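Local coordinates for nitrogen regulatory protein P-II (Thiomonas intermedia, PDB 5D4N), which binds adenine nucleotides and bicarbonate as a carboxysome-associated PII-like signalling protein, and probably regulates partner proteins, at residues H20-F23 and A24-L28. Residues are numbered along the deposited sequence; the frame is centred on the assembly and turned at random.
Sequences HKEF and ATDLL
Four successive i to i+4 backbone hydrogen bonds join His20-Phe23 to Ala24-Leu27 as the first turns of helix 21-31, from Ala24 N to His20 O at 3.2 Å through Leu27 N to Phe23 O at 3.1 Å. The straightest is Thr25 N to Lys21 O, 2.8 Å with an N-H...O angle of 176°. One turn apart, Phe23 and Leu27 make the apolar side-chain contact: with CG anti to the backbone N (chi1 173°), the Phe23 ring slants out from the helix and toward the next turn, where its CE1 comes 3.6 Å from Leu27 CD1, the methyl approaching obliquely. Phe85 of helix 72-88 stacks on the same ring, and Leu27 and Ala24 both rest on Phe82. Toward the sheet, Thr25 CG2 touches Lys21 CG at 4.1 Å. Were Thr25 cut back to an alanine, the loss of CG2 is likely to open a gap beside Lys21 CG and to thin the contact with Tyr36 of strand 36-46. On the exposed side, Glu22 CG lies 3.7 Å from Asp26 OD2, and the two carboxylate planes are 19° apart. With Glu22 OE1 and Asp26 OD2 separated by 4.1 Å, the two acids probably repel each other mildly; Glu22, in the first turn, probably gains from the helix dipole, and Asp26, a turn later, is likely to gain less.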
loop_
_atom_site.group_PDB
_atom_site.type_symbol
_atom_site.label_atom_id
_atom_site.label_comp_id
_atom_site.label_asym_id
_atom_site.label_seq_id
_atom_site.Cartn_x
_atom_site.Cartn_y
_atom_site.Cartn_z
ATOM N N HIS A 20 -11.138 15.173 -6.282
ATOM C CA HIS A 20 -11.242 14.450 -7.547
ATOM C C HIS A 20 -11.622 12.974 -7.382
ATOM O O HIS A 20 -11.496 12.190 -8.338
ATOM C CB HIS A 20 -9.930 14.611 -8.318
ATOM C CG HIS A 20 -9.630 16.031 -8.629
ATOM N ND1 HIS A 20 -10.442 16.765 -9.488
ATOM C CD2 HIS A 20 -8.645 16.830 -8.155
ATOM C CE1 HIS A 20 -9.903 17.976 -9.529
ATOM N NE2 HIS A 20 -8.818 18.060 -8.745
ATOM N N LYS A 21 -12.083 12.575 -6.163
ATOM C CA LYS A 21 -12.435 11.176 -5.894
ATOM C C LYS A 21 -13.460 10.636 -6.895
ATOM O O LYS A 21 -13.248 9.553 -7.465
ATOM C CB LYS A 21 -12.968 11.018 -4.465
ATOM C CG LYS A 21 -13.388 9.566 -4.098
ATOM C CD LYS A 21 -13.807 9.453 -2.630
ATOM C CE LYS A 21 -15.243 9.791 -2.384
ATOM N NZ LYS A 21 -15.583 9.617 -0.944
ATOM N N GLU A 22 -14.538 11.388 -7.127
ATOM C CA GLU A 22 -15.595 10.926 -8.026
ATOM C C GLU A 22 -15.098 10.726 -9.466
ATOM O O GLU A 22 -15.472 9.739 -10.090
ATOM C CB GLU A 22 -16.834 11.824 -7.928
ATOM C CG GLU A 22 -18.024 11.309 -8.705
ATOM C CD GLU A 22 -19.138 12.323 -8.839
ATOM O OE1 GLU A 22 -19.047 13.181 -9.747
ATOM O OE2 GLU A 22 -20.094 12.265 -8.033
ATOM N N PHE A 23 -14.208 11.612 -9.972
ATOM C CA PHE A 23 -13.642 11.469 -11.311
ATOM C C PHE A 23 -12.913 10.119 -11.395
ATOM O O PHE A 23 -13.100 9.348 -12.352
ATOM C CB PHE A 23 -12.649 12.599 -11.576
ATOM C CG PHE A 23 -11.881 12.453 -12.862
ATOM C CD1 PHE A 23 -10.688 11.737 -12.903
ATOM C CD2 PHE A 23 -12.332 13.054 -14.036
ATOM C CE1 PHE A 23 -10.008 11.549 -14.104
ATOM C CE2 PHE A 23 -11.617 12.902 -15.237
ATOM C CZ PHE A 23 -10.472 12.120 -15.263
ATOM N N ALA A 24 -12.078 9.855 -10.394
ATOM C CA ALA A 24 -11.299 8.614 -10.381
ATOM C C ALA A 24 -12.168 7.371 -10.242
ATOM O O ALA A 24 -11.983 6.417 -11.004
ATOM C CB ALA A 24 -10.294 8.668 -9.264
ATOM N N THR A 25 -13.096 7.352 -9.265
ATOM C CA THR A 25 -13.991 6.169 -9.071
ATOM C C THR A 25 -14.895 5.947 -10.284
ATOM O O THR A 25 -15.143 4.799 -10.673
ATOM C CB THR A 25 -14.722 6.211 -7.740
ATOM O OG1 THR A 25 -15.638 7.326 -7.747
ATOM C CG2 THR A 25 -13.740 6.246 -6.541
ATOM N N ASP A 26 -15.313 7.047 -10.956
ATOM C CA ASP A 26 -16.096 6.918 -12.183
ATOM C C ASP A 26 -15.276 6.237 -13.290
ATOM O O ASP A 26 -15.829 5.401 -13.999
ATOM C CB ASP A 26 -16.582 8.270 -12.684
ATOM C CG ASP A 26 -17.770 8.856 -11.954
ATOM O OD1 ASP A 26 -18.391 8.128 -11.123
ATOM O OD2 ASP A 26 -18.088 10.026 -12.211
ATOM N N LEU A 27 -13.970 6.577 -13.430
ATOM C CA LEU A 27 -13.113 5.884 -14.412
ATOM C C LEU A 27 -13.021 4.408 -14.080
ATOM O O LEU A 27 -13.073 3.555 -14.977
ATOM C CB LEU A 27 -11.692 6.458 -14.424
ATOM C CG LEU A 27 -11.498 7.763 -15.194
ATOM C CD1 LEU A 27 -10.026 8.148 -15.183
ATOM C CD2 LEU A 27 -12.036 7.671 -16.615
ATOM N N LEU A 28 -12.846 4.091 -12.795
ATOM C CA LEU A 28 -12.749 2.680 -12.396
ATOM C C LEU A 28 -14.047 1.947 -12.691
ATOM O O LEU A 28 -14.002 0.886 -13.291
ATOM C CB LEU A 28 -12.376 2.532 -10.917
ATOM C CG LEU A 28 -11.033 3.144 -10.498
ATOM C CD1 LEU A 28 -10.905 3.122 -8.997
ATOM C CD2 LEU A 28 -9.863 2.419 -11.141
#